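Local coordinates for Succinylglutamatedesuccinylase/aspartoacylase (Rhodobacter sphaeroides 2.4.1, PDB 3CDX), which probably hydrolyses linear amide or ester bonds as a metal-dependent hydrolase of the succinylglutamate desuccinylase/aspartoacylase family, and holds a calcium ion in this crystal, at residues 146-151 with 211-216; 60-65 with 112-117; 45-50 with 88-93. One frame throughout, in Å; residues are numbered along the deposited sequence.

Contact 1. Residues 146-151 with 211-216. With CA (calcium ion), chain G.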
loop_
_atom_site.group_PDB
_atom_site.type_symbol
_atom_site.label_atom_id
_atom_site.label_comp_id
_atom_site.label_asym_id
_atom_site.label_seq_id
_atom_site.Cartn_x
_atom_site.Cartn_y
_atom_site.Cartn_z
ATOM N N VAL A 146 15.529 6.700 -32.732
ATOM C CA VAL A 146 14.079 6.487 -32.780
ATOM C C VAL A 146 13.651 5.937 -31.395
ATOM O O VAL A 146 14.032 4.852 -30.981
ATOM C CB VAL A 146 13.603 5.548 -33.923
ATOM C CG1 VAL A 146 12.058 5.568 -34.023
ATOM C CG2 VAL A 146 14.240 5.961 -35.299
ATOM N N ASP A 147 12.913 6.749 -30.666
ATOM C CA ASP A 147 12.427 6.366 -29.352
ATOM C C ASP A 147 10.946 6.023 -29.503
ATOM O O ASP A 147 10.102 6.878 -29.837
ATOM C CB ASP A 147 12.747 7.489 -28.314
ATOM C CG ASP A 147 12.392 7.099 -26.874
ATOM O OD1 ASP A 147 12.424 5.886 -26.500
ATOM O OD2 ASP A 147 12.025 8.036 -26.132
ATOM N N MET A 148 10.641 4.740 -29.344
ATOM C CA MET A 148 9.294 4.256 -29.641
ATOM C C MET A 148 8.306 4.274 -28.434
ATOM O O MET A 148 8.483 3.564 -27.410
ATOM C CB MET A 148 9.397 2.850 -30.247
ATOM C CG MET A 148 10.280 2.763 -31.550
ATOM S SD MET A 148 10.307 1.190 -32.462
ATOM C CE MET A 148 8.769 1.223 -33.330
ATOM N N HIS A 149 7.251 5.063 -28.597
ATOM C CA HIS A 149 6.254 5.263 -27.579
ATOM C C HIS A 149 4.856 4.952 -28.103
ATOM O O HIS A 149 4.655 4.771 -29.326
ATOM C CB HIS A 149 6.323 6.728 -27.083
ATOM C CG HIS A 149 7.546 7.019 -26.263
ATOM N ND1 HIS A 149 7.543 7.007 -24.883
ATOM C CD2 HIS A 149 8.820 7.284 -26.632
ATOM C CE1 HIS A 149 8.758 7.257 -24.433
ATOM N NE2 HIS A 149 9.551 7.448 -25.475
ATOM N N THR A 150 3.904 4.919 -27.167
ATOM C CA THR A 150 2.474 4.919 -27.442
ATOM C C THR A 150 1.861 5.715 -26.293
ATOM O O THR A 150 2.594 6.172 -25.406
ATOM C CB THR A 150 1.842 3.501 -27.427
ATOM O OG1 THR A 150 1.771 3.017 -26.069
ATOM C CG2 THR A 150 2.621 2.505 -28.283
ATOM N N ALA A 151 0.532 5.857 -26.283
ATOM C CA ALA A 151 -0.128 6.594 -25.192
ATOM C C ALA A 151 -0.385 5.750 -23.938
ATOM O O ALA A 151 -0.967 6.249 -22.970
ATOM C CB ALA A 151 -1.401 7.244 -25.680
ATOM N N LEU A 211 13.638 11.089 -33.561
ATOM C CA LEU A 211 12.237 10.777 -33.852
ATOM C C LEU A 211 11.572 10.147 -32.635
ATOM O O LEU A 211 12.183 9.341 -31.935
ATOM C CB LEU A 211 12.135 9.786 -35.018
ATOM C CG LEU A 211 12.335 10.278 -36.448
ATOM C CD1 LEU A 211 12.062 9.091 -37.436
ATOM C CD2 LEU A 211 11.421 11.495 -36.742
ATOM N N GLY A 212 10.317 10.498 -32.399
ATOM C CA GLY A 212 9.480 9.775 -31.447
ATOM C C GLY A 212 8.466 9.008 -32.277
ATOM O O GLY A 212 8.348 9.273 -33.487
ATOM N N THR A 213 7.749 8.075 -31.628
ATOM C CA THR A 213 6.516 7.484 -32.179
ATOM C C THR A 213 5.348 7.532 -31.202
ATOM O O THR A 213 5.548 7.651 -29.984
ATOM C CB THR A 213 6.705 6.042 -32.667
ATOM O OG1 THR A 213 6.722 5.140 -31.557
ATOM C CG2 THR A 213 8.006 5.886 -33.453
ATOM N N GLU A 214 4.124 7.556 -31.756
ATOM C CA GLU A 214 2.928 7.249 -31.018
ATOM C C GLU A 214 2.189 6.185 -31.834
ATOM O O GLU A 214 1.583 6.476 -32.877
ATOM C CB GLU A 214 2.101 8.509 -30.749
ATOM C CG GLU A 214 2.762 9.581 -29.795
ATOM C CD GLU A 214 3.128 9.050 -28.392
ATOM O OE1 GLU A 214 2.616 7.989 -27.981
ATOM O OE2 GLU A 214 3.922 9.714 -27.682
ATOM N N LEU A 215 2.279 4.954 -31.362
ATOM C CA LEU A 215 1.811 3.786 -32.092
ATOM C C LEU A 215 0.670 3.059 -31.396
ATOM O O LEU A 215 0.524 1.868 -31.554
ATOM C CB LEU A 215 2.996 2.817 -32.357
ATOM C CG LEU A 215 4.105 3.286 -33.334
ATOM C CD1 LEU A 215 5.309 2.341 -33.333
ATOM C CD2 LEU A 215 3.587 3.502 -34.789
ATOM N N GLY A 216 -0.147 3.778 -30.631
ATOM C CA GLY A 216 -1.322 3.177 -30.030
ATOM C C GLY A 216 -1.551 3.587 -28.594
ATOM O O GLY A 216 -1.334 4.755 -28.212
HETATM CA CA CA G . 5.686 7.199 -23.521
HETATM O O HOH W 1 3.852 8.647 -25.246
#
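H149 and T213 meet where two neighbouring parallel strands, 144-148 and 209-214, end at the metal site of a zinc-exopeptidase-like catalytic domain. The strands begin in regular parallel pairing: D147 N gives its hydrogen to L211 O (3.0 Å), and T213 N returns one, more bent, to D147 O. Beyond this the pairing weakens at H149, where the side chain of T213 steps in, and resumes with L215 N on H149 O. With chi1 at 78°, T213 OG1 stands between its own backbone N and carbonyl carbon and accepts the N-H of H149 at 3.0 Å, while the bond from that same N to T213 O is weak. CG2 of T213 leans the other way onto CG1 of V146, 4.1 Å off, where F182 of helix 169-182 closes over both residues. An alanine in place of T213 would probably leave H149 N with just its weak backbone bond and open a small gap beside V146. On this apolar side M148, its chain bent at chi3, brings CE to within 3.6 Å of L215 CD1, and helices 68-79 and 223-239 pack against the pair.

The metal side is more polar and carries water. There the carboxylate of the partly exposed E214, folded back by a bend at chi2, is linked to T150 O through a water that donates to both. A151 N bonds to G216 O at 2.9 Å and closes the far end. The H149 ring binds the calcium ion, which H63 and E66 also bind, through ND1 at 2.3 Å. H149 NE2 donates to D147 OD2 at 2.6 Å; the oxygen lies in the ring plane, but the N-H comes down on it from 57° above the carboxylate plane.

Contact 2. Residues 60-65 with 112-117. With CA (calcium ion), chain G.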
loop_
_atom_site.group_PDB
_atom_site.type_symbol
_atom_site.label_atom_id
_atom_site.label_comp_id
_atom_site.label_asym_id
_atom_site.label_seq_id
_atom_site.Cartn_x
_atom_site.Cartn_y
_atom_site.Cartn_z
ATOM N N GLY A 60 12.944 1.176 -26.944
ATOM C CA GLY A 60 11.552 0.920 -26.625
ATOM C C GLY A 60 11.369 0.689 -25.128
ATOM O O GLY A 60 12.342 0.470 -24.406
ATOM N N GLY A 61 10.128 0.774 -24.658
ATOM C CA GLY A 61 9.796 0.401 -23.278
ATOM C C GLY A 61 10.371 1.362 -22.254
ATOM O O GLY A 61 10.603 0.995 -21.109
ATOM N N VAL A 62 10.574 2.619 -22.664
ATOM C CA VAL A 62 10.950 3.664 -21.718
ATOM C C VAL A 62 9.827 3.809 -20.697
ATOM O O VAL A 62 10.078 4.072 -19.524
ATOM C CB VAL A 62 11.274 4.984 -22.464
ATOM C CG1 VAL A 62 11.163 6.220 -21.547
ATOM C CG2 VAL A 62 12.690 4.869 -23.098
ATOM N N HIS A 63 8.586 3.626 -21.171
ATOM C CA HIS A 63 7.419 3.435 -20.327
ATOM C C HIS A 63 6.992 1.983 -20.426
ATOM O O HIS A 63 6.942 1.414 -21.517
ATOM C CB HIS A 63 6.286 4.398 -20.730
ATOM C CG HIS A 63 6.584 5.832 -20.390
ATOM N ND1 HIS A 63 6.362 6.871 -21.267
ATOM C CD2 HIS A 63 7.116 6.395 -19.276
ATOM C CE1 HIS A 63 6.745 8.014 -20.715
ATOM N NE2 HIS A 63 7.195 7.755 -19.500
ATOM N N GLY A 64 6.751 1.361 -19.283
ATOM C CA GLY A 64 6.528 -0.076 -19.249
ATOM C C GLY A 64 5.278 -0.542 -19.985
ATOM O O GLY A 64 5.233 -1.698 -20.454
ATOM N N ASP A 65 4.286 0.341 -20.087
ATOM C CA ASP A 65 2.988 0.019 -20.714
ATOM C C ASP A 65 2.886 0.436 -22.196
ATOM O O ASP A 65 1.807 0.496 -22.761
ATOM C CB ASP A 65 1.816 0.630 -19.912
ATOM C CG ASP A 65 1.878 2.160 -19.815
ATOM O OD1 ASP A 65 2.919 2.788 -20.103
ATOM O OD2 ASP A 65 0.869 2.744 -19.402
ATOM N N ARG A 112 8.855 7.047 -10.032
ATOM C CA ARG A 112 9.109 8.092 -11.006
ATOM C C ARG A 112 8.616 7.791 -12.434
ATOM O O ARG A 112 8.640 6.656 -12.915
ATOM C CB ARG A 112 10.603 8.482 -11.057
ATOM C CG ARG A 112 11.191 9.118 -9.729
ATOM C CD ARG A 112 10.487 10.412 -9.248
ATOM N NE ARG A 112 10.737 11.588 -10.117
ATOM C CZ ARG A 112 11.838 12.359 -10.096
ATOM N NH1 ARG A 112 11.932 13.400 -10.925
ATOM N NH2 ARG A 112 12.853 12.105 -9.254
ATOM N N ASP A 113 8.228 8.855 -13.125
ATOM C CA ASP A 113 8.097 8.794 -14.569
ATOM C C ASP A 113 9.503 9.032 -15.093
ATOM O O ASP A 113 10.009 10.143 -15.011
ATOM C CB ASP A 113 7.167 9.888 -15.062
ATOM C CG ASP A 113 6.874 9.766 -16.562
ATOM O OD1 ASP A 113 7.755 9.280 -17.313
ATOM O OD2 ASP A 113 5.749 10.151 -16.958
ATOM N N ILE A 114 10.148 7.998 -15.606
ATOM C CA ILE A 114 11.537 8.127 -16.011
ATOM C C ILE A 114 11.732 9.226 -17.046
ATOM O O ILE A 114 12.812 9.818 -17.115
ATOM C CB ILE A 114 12.115 6.785 -16.516
ATOM C CG1 ILE A 114 13.639 6.841 -16.715
ATOM C CG2 ILE A 114 11.393 6.347 -17.800
ATOM C CD1 ILE A 114 14.313 5.405 -16.887
ATOM N N ASN A 115 10.694 9.492 -17.842
ATOM C CA ASN A 115 10.762 10.496 -18.889
ATOM C C ASN A 115 10.459 11.897 -18.375
ATOM O O ASN A 115 10.197 12.805 -19.153
ATOM C CB ASN A 115 9.805 10.136 -20.031
ATOM C CG ASN A 115 10.463 10.208 -21.402
ATOM O OD1 ASN A 115 11.694 10.209 -21.523
ATOM N ND2 ASN A 115 9.628 10.226 -22.465
ATOM N N ARG A 116 10.443 12.056 -17.052
ATOM C CA ARG A 116 10.531 13.363 -16.446
ATOM C C ARG A 116 11.842 13.424 -15.638
ATOM O O ARG A 116 11.991 14.337 -14.804
ATOM C CB ARG A 116 9.318 13.632 -15.515
ATOM C CG ARG A 116 7.943 13.541 -16.164
ATOM C CD ARG A 116 7.809 14.496 -17.356
ATOM N NE ARG A 116 6.471 14.515 -17.955
ATOM C CZ ARG A 116 6.134 13.956 -19.122
ATOM N NH1 ARG A 116 7.030 13.297 -19.848
ATOM N NH2 ARG A 116 4.877 14.042 -19.563
ATOM N N CYS A 117 12.751 12.446 -15.867
ATOM C CA CYS A 117 13.998 12.289 -15.073
ATOM C C CYS A 117 15.321 12.577 -15.806
ATOM O O CYS A 117 16.388 12.539 -15.193
ATOM C CB CYS A 117 14.117 10.878 -14.445
ATOM S SG CYS A 117 12.963 10.551 -13.117
HETATM CA CA CA G . 5.686 7.199 -23.521
#
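The imidazole of H63 bridges a calcium ion and the carboxylate of D113, a metal-histidine-carboxylate arrangement in the catalytic domain. It is built between two loops: residues 60-65 lead from strand 55-60 toward helix 68-79, and residues 112-117 precede helix 126-138. H63 ND1 binds the metal at 2.4 Å, and E66 and H149 complete its protein ligands. At the other end of the ring, H63 NE2 donates to D113 OD1 at 2.7 Å. The oxygen sits at the ring edge, near its plane, yet ring and carboxylate are turned 73° apart, and the bond arrives on the syn side of OD1. On the anti side, and from the opposite face of the carboxylate, OD1 also accepts the backbone N of N115, which makes 113-115 an Asx turn. Two donors thus grip this one oxygen, which probably limits its movement. OD2 is held separately, by a salt bridge to R105 and a hydrogen bond to S32 of a second subunit, so the carboxylate probably has little liberty to rotate.

N115 crosses the ring at about a right angle, its amide plane 82° from that of the imidazole, and N115 CB lies 3.6 Å from H63 NE2. Its OD1 is taken by the backbone N of F199. V62 and I114 form the apolar flank, crossing nearly perpendicularly with CG1 of V62 3.8 Å from CG2 of I114. The torsion of I114 sets CG1 anti to its backbone N (chi1 -170°) and turns CG2 to V62, where that methyl also comes 3.1 Å from V62 O.

Contact 3. Residues 45-50 with 88-93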
loop_
_atom_site.group_PDB
_atom_site.type_symbol
_atom_site.label_atom_id
_atom_site.label_comp_id
_atom_site.label_asym_id
_atom_site.label_seq_id
_atom_site.Cartn_x
_atom_site.Cartn_y
_atom_site.Cartn_z
ATOM N N ILE A 45 20.297 -5.454 -24.347
ATOM C CA ILE A 45 20.987 -4.623 -25.364
ATOM C C ILE A 45 21.625 -5.548 -26.410
ATOM O O ILE A 45 22.370 -6.479 -26.050
ATOM C CB ILE A 45 22.184 -3.794 -24.790
ATOM C CG1 ILE A 45 21.766 -2.844 -23.683
ATOM C CG2 ILE A 45 22.911 -3.001 -25.924
ATOM C CD1 ILE A 45 22.977 -2.205 -22.954
ATOM N N THR A 46 21.288 -5.308 -27.684
ATOM C CA THR A 46 21.856 -6.010 -28.827
ATOM C C THR A 46 22.513 -4.952 -29.716
ATOM O O THR A 46 21.933 -3.879 -29.979
ATOM C CB THR A 46 20.787 -6.800 -29.649
ATOM O OG1 THR A 46 20.087 -7.711 -28.793
ATOM C CG2 THR A 46 21.451 -7.640 -30.764
ATOM N N VAL A 47 23.742 -5.240 -30.142
ATOM C CA VAL A 47 24.489 -4.349 -31.044
ATOM C C VAL A 47 24.986 -5.183 -32.199
ATOM O O VAL A 47 25.543 -6.285 -31.996
ATOM C CB VAL A 47 25.659 -3.580 -30.356
ATOM C CG1 VAL A 47 26.730 -4.540 -29.838
ATOM C CG2 VAL A 47 26.302 -2.559 -31.321
ATOM N N VAL A 48 24.725 -4.673 -33.404
ATOM C CA VAL A 48 25.283 -5.227 -34.638
ATOM C C VAL A 48 26.174 -4.137 -35.254
ATOM O O VAL A 48 25.726 -3.011 -35.505
ATOM C CB VAL A 48 24.167 -5.677 -35.644
ATOM C CG1 VAL A 48 24.765 -6.175 -36.941
ATOM C CG2 VAL A 48 23.281 -6.758 -35.041
ATOM N N LYS A 49 27.437 -4.486 -35.486
ATOM C CA LYS A 49 28.378 -3.584 -36.132
ATOM C C LYS A 49 29.052 -4.295 -37.314
ATOM O O LYS A 49 29.554 -5.401 -37.188
ATOM C CB LYS A 49 29.401 -3.067 -35.119
ATOM C CG LYS A 49 30.348 -1.968 -35.642
ATOM C CD LYS A 49 31.346 -1.542 -34.573
ATOM C CE LYS A 49 32.720 -1.190 -35.156
ATOM N NZ LYS A 49 32.652 -0.047 -36.068
ATOM N N ASN A 50 29.043 -3.637 -38.465
ATOM C CA ASN A 50 29.730 -4.139 -39.654
ATOM C C ASN A 50 30.061 -2.985 -40.572
ATOM O O ASN A 50 29.252 -2.053 -40.764
ATOM C CB ASN A 50 28.851 -5.144 -40.408
ATOM C CG ASN A 50 29.578 -5.832 -41.577
ATOM O OD1 ASN A 50 30.598 -6.485 -41.394
ATOM N ND2 ASN A 50 29.017 -5.708 -42.779
ATOM N N ARG A 88 26.230 0.759 -37.717
ATOM C CA ARG A 88 26.000 0.221 -36.369
ATOM C C ARG A 88 24.564 0.452 -35.933
ATOM O O ARG A 88 24.037 1.564 -36.072
ATOM C CB ARG A 88 26.980 0.819 -35.353
ATOM C CG ARG A 88 26.919 0.142 -33.961
ATOM C CD ARG A 88 28.047 0.582 -33.019
ATOM N NE ARG A 88 28.190 2.034 -33.031
ATOM C CZ ARG A 88 29.122 2.710 -32.371
ATOM N NH1 ARG A 88 29.162 4.029 -32.479
ATOM N NH2 ARG A 88 30.015 2.082 -31.612
ATOM N N VAL A 89 23.953 -0.627 -35.428
ATOM C CA VAL A 89 22.589 -0.629 -34.868
ATOM C C VAL A 89 22.657 -1.058 -33.384
ATOM O O VAL A 89 23.153 -2.138 -33.063
ATOM C CB VAL A 89 21.645 -1.567 -35.640
ATOM C CG1 VAL A 89 20.190 -1.425 -35.134
ATOM C CG2 VAL A 89 21.716 -1.268 -37.178
ATOM N N ILE A 90 22.194 -0.165 -32.511
ATOM C CA ILE A 90 22.042 -0.425 -31.071
ATOM C C ILE A 90 20.550 -0.486 -30.711
ATOM O O ILE A 90 19.807 0.469 -30.967
ATOM C CB ILE A 90 22.789 0.643 -30.261
ATOM C CG1 ILE A 90 24.280 0.645 -30.670
ATOM C CG2 ILE A 90 22.617 0.413 -28.678
ATOM C CD1 ILE A 90 25.027 1.869 -30.269
ATOM N N MET A 91 20.128 -1.596 -30.101
ATOM C CA MET A 91 18.699 -1.923 -29.871
ATOM C C MET A 91 18.449 -2.212 -28.402
ATOM O O MET A 91 19.017 -3.149 -27.861
ATOM C CB MET A 91 18.265 -3.119 -30.736
ATOM C CG MET A 91 18.256 -2.763 -32.270
ATOM S SD MET A 91 18.262 -4.161 -33.443
ATOM C CE MET A 91 19.882 -4.837 -33.067
ATOM N N LEU A 92 17.659 -1.344 -27.752
ATOM C CA LEU A 92 17.218 -1.545 -26.354
ATOM C C LEU A 92 15.734 -1.566 -26.413
ATOM O O LEU A 92 15.118 -0.525 -26.273
ATOM C CB LEU A 92 17.701 -0.418 -25.398
ATOM C CG LEU A 92 19.187 -0.510 -25.020
ATOM C CD1 LEU A 92 20.076 0.065 -26.146
ATOM C CD2 LEU A 92 19.534 0.193 -23.698
ATOM N N PRO A 93 15.136 -2.752 -26.635
ATOM C CA PRO A 93 13.684 -2.809 -26.805
ATOM C C PRO A 93 12.913 -2.609 -25.515
ATOM O O PRO A 93 11.730 -2.327 -25.564
ATOM C CB PRO A 93 13.446 -4.247 -27.257
ATOM C CG PRO A 93 14.575 -5.018 -26.628
ATOM C CD PRO A 93 15.757 -4.096 -26.746
HETATM O O HOH W 2 18.246 -6.266 -27.316
#
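The side chain of M91 curls back over T46, its partner in the neighbouring strand. M91 CB rests 3.8 Å from T46 O. The torsion at chi1 (-68°) puts CG anti to the carbonyl carbon, CG and SD carry the chain outward, and a bend at chi3 (-65°) swings the tip round so that it returns to the strand 45-50. There the side chain passes obliquely across that of T46, with M91 CE 4.0 Å from T46 CG2 and as near to its CB, and CE also approaches T46 O; the methyl group of M91 lies a little farther, 4.4 Å, from CG2 of V48. I73 of helix 68-79 and L58 of strand 55-60 pack on the same side chain.

The backbones form a regular antiparallel ladder, the pairing of strands 40-50 and 87-92; strand 87-92 also runs parallel to strand 55-60 on its other side. T46 with M91 and V48 with V89 are hydrogen-bonded pairs. M91 N gives its hydrogen to T46 O at 2.9 Å, and T46 N returns a bond to M91 O. A water bonds to T46 OG1 and donates to M91 O.

On the face of V47 and I90, a non-hydrogen-bonded pair, CG2 of V47 sits 3.8 Å from CG1 of I90 and equally close to CG of R88. The arginine then extends past the valine to its guanidinium, where NH2 bonds to F17 O and NE to T55 OG1. At the other end of the ladder I45 and L92 run alongside each other in the same direction, with I45 CG1 3.7 Å from L92 CG.

All three contacts are largely buried, but contact 1 lies at the middle of the chain, contact 2 about 10 Å and contact 3 about 18 Å from it, measured between centres. Contacts 1 and 2 share the calcium ion: each supplies one histidine whose second nitrogen meets an aspartate, though the two carboxylates are met differently. Contact 1 sets its histidine at a strand end, contact 2 in a loop, and a second subunit also reaches contact 2. Contact 3 has no metal and relies on backbone pairing and aliphatic packing, with partly exposed K49 and R88 at one end. It joins contact 2 where G60 N probably bonds to L92 O.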